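Local coordinates for ethylbenzene dehydrogenase beta-subunit (Aromatoleum aromaticum, PDB 2IVF), which is an iron-sulfur subunit that carries several iron-sulfur clusters on a ferredoxin-like fold and probably passes electrons along them, at residues P80-L88 and R188-K197; N152-L160 and K170-L178. All blocks are in the same frame, centred on the assembly; numbering follows the deposited sequence.

Contact 1 (P80-L88 and R188-K197). With F3S (Fe3-s4 cluster), chain R; SF4 (iron/sulfur cluster), chain S.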
ATOM      1  N   PRO B  80      18.711  20.198  31.718  1.00 30.31           N
ATOM      2  CA  PRO B  80      17.391  19.722  31.351  1.00 29.27           C
ATOM      3  C   PRO B  80      16.485  20.826  30.872  1.00 27.73           C
ATOM      4  O   PRO B  80      16.508  21.914  31.428  1.00 26.08           O
ATOM      5  CB  PRO B  80      16.851  19.122  32.645  1.00 28.63           C
ATOM      6  CG  PRO B  80      17.664  19.653  33.699  1.00 29.86           C
ATOM      7  CD  PRO B  80      18.976  20.020  33.155  1.00 30.90           C
ATOM      8  N   GLN B  81      15.667  20.535  29.866  1.00 26.48           N
ATOM      9  CA  GLN B  81      14.846  21.559  29.235  1.00 26.77           C
ATOM     10  C   GLN B  81      13.377  21.260  29.475  1.00 26.33           C
ATOM     11  O   GLN B  81      12.961  20.129  29.329  1.00 25.87           O
ATOM     12  CB  GLN B  81      15.111  21.615  27.723  1.00 27.80           C
ATOM     13  CG  GLN B  81      16.567  21.978  27.364  1.00 28.71           C
ATOM     14  CD  GLN B  81      17.036  23.274  28.016  1.00 31.98           C
ATOM     15  OE1 GLN B  81      16.482  24.337  27.767  1.00 33.66           O
ATOM     16  NE2 GLN B  81      18.064  23.184  28.850  1.00 33.33           N
ATOM     17  N   PRO B  82      12.580  22.291  29.774  1.00 25.95           N
ATOM     18  CA  PRO B  82      11.161  22.039  29.967  1.00 25.41           C
ATOM     19  C   PRO B  82      10.551  21.608  28.662  1.00 24.45           C
ATOM     20  O   PRO B  82      11.103  21.869  27.583  1.00 23.71           O
ATOM     21  CB  PRO B  82      10.616  23.386  30.432  1.00 25.17           C
ATOM     22  CG  PRO B  82      11.569  24.388  29.862  1.00 27.10           C
ATOM     23  CD  PRO B  82      12.907  23.724  29.868  1.00 26.24           C
ATOM     24  N   GLY B  83       9.451  20.877  28.748  1.00 24.23           N
ATOM     25  CA  GLY B  83       8.790  20.391  27.563  1.00 24.24           C
ATOM     26  C   GLY B  83       7.289  20.519  27.673  1.00 24.79           C
ATOM     27  O   GLY B  83       6.783  20.946  28.694  1.00 24.54           O
ATOM     28  N   VAL B  84       6.582  20.175  26.603  1.00 24.66           N
ATOM     29  CA  VAL B  84       5.124  20.292  26.607  1.00 24.89           C
ATOM     30  C   VAL B  84       4.493  18.999  26.146  1.00 23.87           C
ATOM     31  O   VAL B  84       5.095  18.240  25.404  1.00 24.28           O
ATOM     32  CB  VAL B  84       4.612  21.467  25.738  1.00 26.06           C
ATOM     33  CG1 VAL B  84       5.205  22.790  26.208  1.00 28.74           C
ATOM     34  CG2 VAL B  84       4.923  21.274  24.332  1.00 26.04           C
ATOM     35  N   LEU B  85       3.262  18.766  26.576  1.00 23.13           N
ATOM     36  CA  LEU B  85       2.602  17.515  26.340  1.00 23.97           C
ATOM     37  C   LEU B  85       1.929  17.542  24.993  1.00 24.24           C
ATOM     38  O   LEU B  85       1.233  18.512  24.658  1.00 25.20           O
ATOM     39  CB  LEU B  85       1.559  17.242  27.415  1.00 23.73           C
ATOM     40  CG  LEU B  85       2.164  16.972  28.784  1.00 24.10           C
ATOM     41  CD1 LEU B  85       1.096  17.020  29.838  1.00 23.16           C
ATOM     42  CD2 LEU B  85       2.892  15.649  28.785  1.00 22.79           C
ATOM     43  N   PRO B  86       2.122  16.484  24.211  1.00 25.00           N
ATOM     44  CA  PRO B  86       1.310  16.336  23.028  1.00 25.34           C
ATOM     45  C   PRO B  86      -0.137  16.012  23.325  1.00 25.76           C
ATOM     46  O   PRO B  86      -0.471  15.378  24.344  1.00 26.51           O
ATOM     47  CB  PRO B  86       1.929  15.143  22.306  1.00 24.96           C
ATOM     48  CG  PRO B  86       3.149  14.836  23.003  1.00 26.61           C
ATOM     49  CD  PRO B  86       3.090  15.395  24.348  1.00 24.67           C
ATOM     50  N   THR B  87      -0.977  16.407  22.383  1.00 25.59           N
ATOM     51  CA  THR B  87      -2.389  16.123  22.450  1.00 25.68           C
ATOM     52  C   THR B  87      -2.652  14.821  21.701  1.00 24.85           C
ATOM     53  O   THR B  87      -1.755  14.261  21.055  1.00 24.42           O
ATOM     54  CB  THR B  87      -3.168  17.248  21.785  1.00 25.52           C
ATOM     55  OG1 THR B  87      -2.714  17.321  20.428  1.00 28.06           O
ATOM     56  CG2 THR B  87      -2.970  18.617  22.522  1.00 25.35           C
ATOM     57  N   LEU B  88      -3.888  14.319  21.803  1.00 24.91           N
ATOM     58  CA  LEU B  88      -4.307  13.139  21.076  1.00 25.27           C
ATOM     59  C   LEU B  88      -4.121  13.343  19.577  1.00 25.54           C
ATOM     60  O   LEU B  88      -3.640  12.444  18.854  1.00 23.35           O
ATOM     61  CB  LEU B  88      -5.779  12.831  21.344  1.00 25.97           C
ATOM     62  CG  LEU B  88      -6.379  11.622  20.617  1.00 25.85           C
ATOM     63  CD1 LEU B  88      -5.410  10.465  20.685  1.00 26.66           C
ATOM     64  CD2 LEU B  88      -7.760  11.260  21.197  1.00 26.13           C
ATOM     65  N   ARG B 188       3.260  12.057  33.656  1.00 19.33           N
ATOM     66  CA  ARG B 188       3.625  12.583  32.309  1.00 19.71           C
ATOM     67  C   ARG B 188       4.747  13.644  32.262  1.00 19.49           C
ATOM     68  O   ARG B 188       4.981  14.278  31.228  1.00 21.29           O
ATOM     69  CB  ARG B 188       2.371  13.049  31.582  1.00 19.44           C
ATOM     70  CG  ARG B 188       1.536  11.889  31.096  1.00 18.82           C
ATOM     71  CD  ARG B 188       0.145  12.437  30.739  1.00 19.68           C
ATOM     72  NE  ARG B 188      -0.709  12.529  31.898  1.00 21.20           N
ATOM     73  CZ  ARG B 188      -1.912  13.089  31.904  1.00 20.25           C
ATOM     74  NH1 ARG B 188      -2.426  13.640  30.815  1.00 21.17           N
ATOM     75  NH2 ARG B 188      -2.606  13.072  33.019  1.00 21.93           N
ATOM     76  N   HIS B 189       5.536  13.739  33.326  1.00 19.92           N
ATOM     77  CA  HIS B 189       6.772  14.542  33.267  1.00 19.97           C
ATOM     78  C   HIS B 189       7.722  13.935  32.252  1.00 20.42           C
ATOM     79  O   HIS B 189       8.386  14.666  31.506  1.00 19.83           O
ATOM     80  CB  HIS B 189       7.439  14.598  34.646  1.00 20.46           C
ATOM     81  CG  HIS B 189       6.540  15.107  35.702  1.00 20.16           C
ATOM     82  ND1 HIS B 189       6.016  16.378  35.666  1.00 20.03           N
ATOM     83  CD2 HIS B 189       6.076  14.536  36.835  1.00 22.90           C
ATOM     84  CE1 HIS B 189       5.245  16.555  36.727  1.00 21.59           C
ATOM     85  NE2 HIS B 189       5.271  15.457  37.454  1.00 20.42           N
ATOM     86  N   CYS B 190       7.752  12.600  32.205  1.00 20.13           N
ATOM     87  CA  CYS B 190       8.584  11.834  31.265  1.00 20.67           C
ATOM     88  C   CYS B 190       8.244  12.170  29.860  1.00 21.46           C
ATOM     89  O   CYS B 190       9.116  12.278  29.016  1.00 23.39           O
ATOM     90  CB  CYS B 190       8.394  10.330  31.471  1.00 19.67           C
ATOM     91  SG  CYS B 190       6.635   9.791  31.294  1.00 20.80           S
ATOM     92  N   VAL B 191       6.959  12.326  29.584  1.00 22.15           N
ATOM     93  CA  VAL B 191       6.532  12.682  28.237  1.00 22.31           C
ATOM     94  C   VAL B 191       7.061  14.058  27.800  1.00 23.26           C
ATOM     95  O   VAL B 191       7.561  14.224  26.665  1.00 23.83           O
ATOM     96  CB  VAL B 191       4.993  12.661  28.115  1.00 22.60           C
ATOM     97  CG1 VAL B 191       4.575  12.980  26.692  1.00 22.87           C
ATOM     98  CG2 VAL B 191       4.438  11.290  28.538  1.00 22.02           C
ATOM     99  N   GLU B 192       6.955  15.037  28.684  1.00 22.87           N
ATOM    100  CA  GLU B 192       7.472  16.368  28.419  1.00 22.83           C
ATOM    101  C   GLU B 192       9.014  16.369  28.281  1.00 22.90           C
ATOM    102  O   GLU B 192       9.592  17.102  27.481  1.00 23.06           O
ATOM    103  CB  GLU B 192       7.069  17.318  29.571  1.00 22.08           C
ATOM    104  CG  GLU B 192       5.559  17.497  29.788  1.00 22.25           C
ATOM    105  CD  GLU B 192       5.216  18.142  31.130  1.00 24.17           C
ATOM    106  OE1 GLU B 192       6.109  18.344  31.961  1.00 28.80           O
ATOM    107  OE2 GLU B 192       4.043  18.425  31.347  1.00 26.64           O
ATOM    108  N   ALA B 193       9.665  15.546  29.100  1.00 21.83           N
ATOM    109  CA  ALA B 193      11.111  15.437  29.130  1.00 21.96           C
ATOM    110  C   ALA B 193      11.736  14.728  27.928  1.00 21.14           C
ATOM    111  O   ALA B 193      12.860  15.025  27.581  1.00 21.45           O
ATOM    112  CB  ALA B 193      11.541  14.735  30.421  1.00 21.45           C
ATOM    113  N   CYS B 194      11.056  13.756  27.361  1.00 21.37           N
ATOM    114  CA  CYS B 194      11.601  13.027  26.240  1.00 22.07           C
ATOM    115  C   CYS B 194      11.546  13.943  25.024  1.00 23.04           C
ATOM    116  O   CYS B 194      10.467  14.262  24.562  1.00 22.12           O
ATOM    117  CB  CYS B 194      10.831  11.748  25.943  1.00 21.11           C
ATOM    118  SG  CYS B 194      11.246  11.109  24.288  1.00 23.53           S
ATOM    119  N   PRO B 195      12.715  14.347  24.493  1.00 22.03           N
ATOM    120  CA  PRO B 195      12.717  15.312  23.412  1.00 21.78           C
ATOM    121  C   PRO B 195      12.307  14.689  22.112  1.00 22.32           C
ATOM    122  O   PRO B 195      12.158  15.398  21.126  1.00 23.15           O
ATOM    123  CB  PRO B 195      14.171  15.722  23.347  1.00 21.33           C
ATOM    124  CG  PRO B 195      14.885  14.522  23.743  1.00 23.40           C
ATOM    125  CD  PRO B 195      14.071  13.906  24.827  1.00 23.20           C
ATOM    126  N   TYR B 196      12.166  13.366  22.101  1.00 22.55           N
ATOM    127  CA  TYR B 196      11.629  12.654  20.920  1.00 22.20           C
ATOM    128  C   TYR B 196      10.119  12.407  20.957  1.00 23.27           C
ATOM    129  O   TYR B 196       9.512  11.855  19.988  1.00 21.91           O
ATOM    130  CB  TYR B 196      12.353  11.327  20.804  1.00 22.26           C
ATOM    131  CG  TYR B 196      13.816  11.495  20.601  1.00 21.50           C
ATOM    132  CD1 TYR B 196      14.356  11.680  19.325  1.00 20.45           C
ATOM    133  CD2 TYR B 196      14.669  11.445  21.670  1.00 23.14           C
ATOM    134  CE1 TYR B 196      15.745  11.894  19.146  1.00 22.63           C
ATOM    135  CE2 TYR B 196      16.060  11.618  21.514  1.00 23.77           C
ATOM    136  CZ  TYR B 196      16.597  11.830  20.243  1.00 22.07           C
ATOM    137  OH  TYR B 196      17.972  11.999  20.167  1.00 22.96           O
ATOM    138  N   LYS B 197       9.522  12.726  22.100  1.00 22.16           N
ATOM    139  CA  LYS B 197       8.122  12.404  22.407  1.00 23.36           C
ATOM    140  C   LYS B 197       7.792  10.959  22.104  1.00 24.01           C
ATOM    141  O   LYS B 197       6.801  10.660  21.426  1.00 24.89           O
ATOM    142  CB  LYS B 197       7.175  13.397  21.721  1.00 23.30           C
ATOM    143  CG  LYS B 197       7.377  14.838  22.224  1.00 21.63           C
ATOM    144  CD  LYS B 197       6.952  14.957  23.698  1.00 23.71           C
ATOM    145  CE  LYS B 197       7.310  16.264  24.383  1.00 23.65           C
ATOM    146  NZ  LYS B 197       8.759  16.504  24.635  1.00 24.47           N
TER
HETATM  147 FE1  F3S R1356       4.488   7.509  34.756  1.00 21.44          FE
HETATM  148 FE3  F3S R1356       6.559   8.796  35.808  1.00 21.39          FE
HETATM  149 FE4  F3S R1356       5.918   9.309  33.372  1.00 21.29          FE
HETATM  150  S1  F3S R1356       4.595   8.332  36.791  1.00 22.48           S
HETATM  151  S2  F3S R1356       3.713   8.918  33.220  1.00 20.68           S
HETATM  152  S3  F3S R1356       6.570   7.358  34.184  1.00 22.85           S
HETATM  153  S4  F3S R1356       6.569  10.813  34.863  1.00 22.04           S
HETATM  154 FE1  SF4 S1357      12.669   9.351  24.933  1.00 22.83          FE
HETATM  155 FE2  SF4 S1357      13.367   8.017  27.090  1.00 23.91          FE
HETATM  156 FE3  SF4 S1357      15.162   8.345  25.040  1.00 22.80          FE
HETATM  157 FE4  SF4 S1357      13.009   6.684  24.686  1.00 24.21          FE
HETATM  158  S1  SF4 S1357      14.751   6.409  26.183  1.00 23.95           S
HETATM  159  S2  SF4 S1357      13.768   8.316  23.241  1.00 23.92           S
HETATM  160  S3  SF4 S1357      11.441   7.728  25.944  1.00 21.53           S
HETATM  161  S4  SF4 S1357      14.318  10.000  26.405  1.00 22.74           S
HETATM  162  O   HOH W   1       8.819  19.661  31.338  1.00 33.79           O
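L85 lies over the side chain of E192, and this is the tight part of the contact. Its CD2 methyl comes within 3.4 Å of E192 CG and also meets V191 CB and the carbonyl O of R188. With L85 CG beside the backbone N, chi1 -68°, the branch reaches the helix. The P86 ring packs on V191, with P86 CD 3.7 Å from V191 CG1. P86 CG and CD also meet K197 CD, and the two side chains cross at a slant. K197 bends at chi2 and chi4. Its NZ donates to E192 O at 3.0 Å and to C194 O at 2.8 Å, both from above the carbonyl plane, with weak bonds to K71 O and G72 O as well. G83 CA makes a CH...O contact of 3.4 Å with E192 O.

The looser side begins at G83 N. No direct hydrogen bond joins the segments; a water bridges G83 N and E192 OE1. The V84 side chain starts off away from the helix and is exposed. V84 O faces K197 CE at 3.1 Å and is buried without a hydrogen-bond partner. E192 OE2 forms a salt bridge to a basic side chain of another protein chain.

C190 SG binds the iron FE4 of the Fe3-S4 cluster at 2.2 Å. C194 SG, followed by P195, binds the iron FE1 of the iron-sulfur cluster SF4. Ferredoxin-type motifs likewise send their last cysteine, before a proline, to the other cluster. The loop after strand 79-80 thus runs along helix 189-193, whose A193 touches helix 158-162 and whose V191 touches strand 207-210.

Contact 2 (N152-L160 and K170-L178). With SF4 (iron/sulfur cluster), chain S.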
ATOM      1  N   ASN B 152      14.506   5.570  21.341  1.00 24.76           N
ATOM      2  CA  ASN B 152      15.919   5.425  21.090  1.00 23.97           C
ATOM      3  C   ASN B 152      16.665   4.646  22.174  1.00 23.92           C
ATOM      4  O   ASN B 152      17.855   4.441  22.048  1.00 25.58           O
ATOM      5  CB  ASN B 152      16.546   6.828  20.866  1.00 23.08           C
ATOM      6  CG  ASN B 152      15.926   7.535  19.709  1.00 25.35           C
ATOM      7  OD1 ASN B 152      16.077   7.091  18.560  1.00 25.14           O
ATOM      8  ND2 ASN B 152      15.128   8.560  19.985  1.00 22.74           N
ATOM      9  N   HIS B 153      15.989   4.249  23.254  1.00 23.94           N
ATOM     10  CA  HIS B 153      16.629   3.561  24.368  1.00 23.60           C
ATOM     11  C   HIS B 153      17.933   4.177  24.740  1.00 23.89           C
ATOM     12  O   HIS B 153      18.988   3.526  24.848  1.00 22.48           O
ATOM     13  CB  HIS B 153      16.697   2.065  24.103  1.00 23.47           C
ATOM     14  CG  HIS B 153      15.349   1.486  23.899  1.00 21.41           C
ATOM     15  ND1 HIS B 153      14.512   1.175  24.954  1.00 22.61           N
ATOM     16  CD2 HIS B 153      14.626   1.281  22.772  1.00 22.64           C
ATOM     17  CE1 HIS B 153      13.359   0.748  24.481  1.00 21.14           C
ATOM     18  NE2 HIS B 153      13.406   0.789  23.161  1.00 21.38           N
ATOM     19  N   CYS B 154      17.810   5.484  24.978  1.00 24.05           N
ATOM     20  CA  CYS B 154      18.914   6.359  25.212  1.00 22.68           C
ATOM     21  C   CYS B 154      19.853   5.906  26.313  1.00 21.89           C
ATOM     22  O   CYS B 154      19.465   5.239  27.286  1.00 21.76           O
ATOM     23  CB  CYS B 154      18.363   7.751  25.525  1.00 22.57           C
ATOM     24  SG  CYS B 154      17.294   8.370  24.218  1.00 23.39           S
ATOM     25  N   THR B 155      21.103   6.306  26.157  1.00 22.05           N
ATOM     26  CA  THR B 155      22.127   6.082  27.197  1.00 22.95           C
ATOM     27  C   THR B 155      21.937   7.046  28.347  1.00 23.18           C
ATOM     28  O   THR B 155      22.206   6.712  29.504  1.00 23.46           O
ATOM     29  CB  THR B 155      23.516   6.311  26.580  1.00 23.39           C
ATOM     30  OG1 THR B 155      23.699   5.389  25.502  1.00 25.23           O
ATOM     31  CG2 THR B 155      24.612   6.142  27.600  1.00 21.55           C
ATOM     32  N   ASN B 156      21.475   8.264  28.041  1.00 25.03           N
ATOM     33  CA  ASN B 156      21.169   9.231  29.086  1.00 23.89           C
ATOM     34  C   ASN B 156      19.717   9.669  28.965  1.00 24.05           C
ATOM     35  O   ASN B 156      19.446  10.793  28.541  1.00 24.37           O
ATOM     36  CB  ASN B 156      22.090  10.416  28.994  1.00 25.09           C
ATOM     37  CG  ASN B 156      21.784  11.458  30.043  1.00 27.58           C
ATOM     38  OD1 ASN B 156      21.489  11.110  31.185  1.00 32.98           O
ATOM     39  ND2 ASN B 156      21.803  12.755  29.655  1.00 32.31           N
ATOM     40  N   PRO B 157      18.775   8.763  29.295  1.00 23.41           N
ATOM     41  CA  PRO B 157      17.357   8.987  29.012  1.00 22.86           C
ATOM     42  C   PRO B 157      16.759  10.104  29.843  1.00 22.38           C
ATOM     43  O   PRO B 157      16.911  10.126  31.080  1.00 22.61           O
ATOM     44  CB  PRO B 157      16.689   7.640  29.300  1.00 22.64           C
ATOM     45  CG  PRO B 157      17.663   6.834  30.027  1.00 24.84           C
ATOM     46  CD  PRO B 157      19.036   7.460  29.914  1.00 24.66           C
ATOM     47  N   ALA B 158      16.126  11.047  29.162  1.00 21.78           N
ATOM     48  CA  ALA B 158      15.559  12.203  29.835  1.00 22.65           C
ATOM     49  C   ALA B 158      14.270  11.806  30.539  1.00 22.11           C
ATOM     50  O   ALA B 158      13.974  12.321  31.600  1.00 23.83           O
ATOM     51  CB  ALA B 158      15.334  13.318  28.879  1.00 21.28           C
ATOM     52  N   CYS B 159      13.549  10.876  29.955  1.00 23.26           N
ATOM     53  CA  CYS B 159      12.325  10.341  30.524  1.00 22.30           C
ATOM     54  C   CYS B 159      12.556   9.799  31.920  1.00 22.21           C
ATOM     55  O   CYS B 159      11.834  10.126  32.862  1.00 22.06           O
ATOM     56  CB  CYS B 159      11.806   9.265  29.596  1.00 23.27           C
ATOM     57  SG  CYS B 159      12.943   7.869  29.263  1.00 21.81           S
ATOM     58  N   LEU B 160      13.567   8.962  32.055  1.00 22.14           N
ATOM     59  CA  LEU B 160      13.935   8.383  33.351  1.00 22.92           C
ATOM     60  C   LEU B 160      14.233   9.417  34.417  1.00 22.69           C
ATOM     61  O   LEU B 160      13.810   9.287  35.579  1.00 22.33           O
ATOM     62  CB  LEU B 160      15.132   7.482  33.143  1.00 22.86           C
ATOM     63  CG  LEU B 160      15.668   6.625  34.308  1.00 23.17           C
ATOM     64  CD1 LEU B 160      16.435   5.430  33.652  1.00 22.77           C
ATOM     65  CD2 LEU B 160      16.562   7.384  35.222  1.00 23.80           C
ATOM     66  N   LYS B 170      16.191   1.638  33.110  1.00 24.58           N
ATOM     67  CA  LYS B 170      16.943   1.204  31.938  1.00 25.29           C
ATOM     68  C   LYS B 170      17.565  -0.112  32.329  1.00 26.73           C
ATOM     69  O   LYS B 170      18.311  -0.172  33.306  1.00 24.38           O
ATOM     70  CB  LYS B 170      18.040   2.195  31.615  1.00 24.75           C
ATOM     71  CG  LYS B 170      18.764   1.914  30.303  1.00 24.64           C
ATOM     72  CD  LYS B 170      19.699   3.084  29.955  1.00 23.54           C
ATOM     73  CE  LYS B 170      20.594   2.760  28.717  1.00 23.74           C
ATOM     74  NZ  LYS B 170      19.816   2.593  27.452  1.00 22.13           N
ATOM     75  N   ARG B 171      17.229  -1.149  31.592  1.00 27.96           N
ATOM     76  CA  ARG B 171      17.752  -2.472  31.850  1.00 30.48           C
ATOM     77  C   ARG B 171      19.257  -2.460  31.702  1.00 31.82           C
ATOM     78  O   ARG B 171      19.785  -1.941  30.723  1.00 33.25           O
ATOM     79  CB  ARG B 171      17.137  -3.449  30.897  1.00 31.14           C
ATOM     80  CG  ARG B 171      15.750  -3.931  31.289  1.00 32.90           C
ATOM     81  CD  ARG B 171      15.545  -5.338  30.789  1.00 35.21           C
ATOM     82  NE  ARG B 171      16.435  -6.262  31.503  1.00 40.16           N
ATOM     83  CZ  ARG B 171      16.058  -7.092  32.470  1.00 41.66           C
ATOM     84  NH1 ARG B 171      14.802  -7.130  32.891  1.00 44.07           N
ATOM     85  NH2 ARG B 171      16.967  -7.881  33.047  1.00 43.17           N
ATOM     86  N   GLU B 172      19.963  -2.977  32.697  1.00 33.00           N
ATOM     87  CA  GLU B 172      21.410  -3.005  32.595  1.00 33.69           C
ATOM     88  C   GLU B 172      21.898  -4.090  31.626  1.00 32.96           C
ATOM     89  O   GLU B 172      22.995  -3.981  31.106  1.00 34.16           O
ATOM     90  CB  GLU B 172      22.073  -3.173  33.965  1.00 35.13           C
ATOM     91  CG  GLU B 172      21.825  -2.010  34.951  1.00 40.51           C
ATOM     92  CD  GLU B 172      22.528  -0.706  34.546  1.00 46.24           C
ATOM     93  OE1 GLU B 172      23.464  -0.291  35.293  1.00 50.48           O
ATOM     94  OE2 GLU B 172      22.155  -0.111  33.492  1.00 46.25           O
ATOM     95  N   ASP B 173      21.093  -5.109  31.357  1.00 31.83           N
ATOM     96  CA  ASP B 173      21.571  -6.208  30.561  1.00 31.62           C
ATOM     97  C   ASP B 173      21.579  -5.851  29.043  1.00 29.93           C
ATOM     98  O   ASP B 173      22.467  -6.280  28.300  1.00 29.79           O
ATOM     99  CB  ASP B 173      20.795  -7.498  30.901  1.00 32.65           C
ATOM    100  CG  ASP B 173      19.338  -7.439  30.489  1.00 37.68           C
ATOM    101  OD1 ASP B 173      18.771  -6.327  30.522  1.00 40.83           O
ATOM    102  OD2 ASP B 173      18.740  -8.503  30.135  1.00 44.35           O
ATOM    103  N   ASN B 174      20.628  -5.030  28.613  1.00 27.81           N
ATOM    104  CA  ASN B 174      20.467  -4.726  27.188  1.00 26.89           C
ATOM    105  C   ASN B 174      20.121  -3.266  26.815  1.00 25.34           C
ATOM    106  O   ASN B 174      19.904  -2.942  25.629  1.00 24.11           O
ATOM    107  CB  ASN B 174      19.418  -5.667  26.617  1.00 26.65           C
ATOM    108  CG  ASN B 174      18.103  -5.629  27.391  1.00 29.02           C
ATOM    109  OD1 ASN B 174      17.740  -4.611  27.976  1.00 30.55           O
ATOM    110  ND2 ASN B 174      17.397  -6.757  27.413  1.00 29.54           N
ATOM    111  N   GLY B 175      20.063  -2.412  27.831  1.00 24.58           N
ATOM    112  CA  GLY B 175      19.821  -0.974  27.683  1.00 24.93           C
ATOM    113  C   GLY B 175      18.394  -0.596  27.360  1.00 24.11           C
ATOM    114  O   GLY B 175      18.129   0.558  27.039  1.00 24.13           O
ATOM    115  N   ILE B 176      17.467  -1.543  27.468  1.00 24.04           N
ATOM    116  CA  ILE B 176      16.058  -1.245  27.205  1.00 24.38           C
ATOM    117  C   ILE B 176      15.486  -0.393  28.321  1.00 24.12           C
ATOM    118  O   ILE B 176      15.670  -0.705  29.537  1.00 22.92           O
ATOM    119  CB  ILE B 176      15.226  -2.532  27.039  1.00 24.64           C
ATOM    120  CG1 ILE B 176      15.731  -3.329  25.817  1.00 24.78           C
ATOM    121  CG2 ILE B 176      13.740  -2.199  26.835  1.00 25.90           C
ATOM    122  CD1 ILE B 176      15.076  -4.746  25.673  1.00 25.51           C
ATOM    123  N   VAL B 177      14.852   0.709  27.903  1.00 22.79           N
ATOM    124  CA  VAL B 177      14.250   1.667  28.821  1.00 22.97           C
ATOM    125  C   VAL B 177      12.777   1.328  28.907  1.00 22.27           C
ATOM    126  O   VAL B 177      12.110   1.140  27.902  1.00 23.27           O
ATOM    127  CB  VAL B 177      14.462   3.118  28.347  1.00 22.93           C
ATOM    128  CG1 VAL B 177      13.714   4.114  29.290  1.00 20.19           C
ATOM    129  CG2 VAL B 177      15.950   3.404  28.274  1.00 21.92           C
ATOM    130  N   LEU B 178      12.293   1.155  30.116  1.00 22.90           N
ATOM    131  CA  LEU B 178      10.910   0.740  30.328  1.00 23.29           C
ATOM    132  C   LEU B 178      10.196   1.599  31.370  1.00 23.60           C
ATOM    133  O   LEU B 178      10.803   2.091  32.320  1.00 24.20           O
ATOM    134  CB  LEU B 178      10.864  -0.744  30.794  1.00 23.78           C
ATOM    135  CG  LEU B 178      11.347  -1.778  29.742  1.00 20.76           C
ATOM    136  CD1 LEU B 178      11.472  -3.127  30.420  1.00 19.40           C
ATOM    137  CD2 LEU B 178      10.428  -1.894  28.507  1.00 18.51           C
TER
HETATM  138 FE1  SF4 S1357      12.669   9.351  24.933  1.00 22.83          FE
HETATM  139 FE2  SF4 S1357      13.367   8.017  27.090  1.00 23.91          FE
HETATM  140 FE3  SF4 S1357      15.162   8.345  25.040  1.00 22.80          FE
HETATM  141 FE4  SF4 S1357      13.009   6.684  24.686  1.00 24.21          FE
HETATM  142  S1  SF4 S1357      14.751   6.409  26.183  1.00 23.95           S
HETATM  143  S2  SF4 S1357      13.768   8.316  23.241  1.00 23.92           S
HETATM  144  S3  SF4 S1357      11.441   7.728  25.944  1.00 21.53           S
HETATM  145  S4  SF4 S1357      14.318  10.000  26.405  1.00 22.74           S
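H153 meets V177 through a nearly straight hydrogen bond. V177 N donates to H153 ND1 at 3.0 Å, with an angle of 175° at the hydrogen. The donor lies at the ring edge, close to the ring plane, so ND1 acts as an acceptor here. With CG beside the backbone N of H153, chi1 -59°, ND1 is turned to V177 N. I176 CG2 touches the same ring at CE1.

The carbonyls of H153 and C154 both face the amine of K170. K170 NZ donates to C154 O at 2.7 Å, from above the carbonyl plane, and more weakly to H153 O. The same amine donates to G175 O at 2.7 Å, in the carbonyl plane and on a lone pair. Q18 OE1 is a further acceptor. The K170 chain is extended up to its bend at chi4, which brings NZ to this group of oxygens. The positive charge probably offsets their negative ends. C154 SG binds the iron FE3 of SF4 at 2.3 Å.

T155 CA lies 4.0 Å from K170 CE. P157 CG then packs on V177 CG2 at 4.2 Å. C159 SG binds the iron FE2 and touches V177 CG1 at 3.8 Å. V177 CG2 reaches 3.9 Å from SF4 S1, so the valine lines the cluster pocket. L160 crosses K170 at about a right angle, with its CD1 against K170 N and CB.

A cysteine-bearing loop and helix packed on a two-stranded antiparallel hairpin is characteristic of the bacterial ferredoxin-like 4Fe-4S fold.

How the contacts relate
The centres of contacts 1 and 2 are about 16 Å apart. Contact 2 is nested along the chain inside the loop that contact 1 closes. Helix 189-193 of contact 1 is the next helix or strand after strand 177-179 of contact 2. The two also touch: A193 O lies 3.3 Å from A158 CB, and Y196 packs on N152. Both reach the same SF4 cluster, with C154 and C159 from contact 2 and C194 from contact 1. C190 of contact 1 instead serves the Fe3-S4 cluster. One helix region therefore borders two neighbouring clusters, consistent with a chain of electron carriers in this subunit.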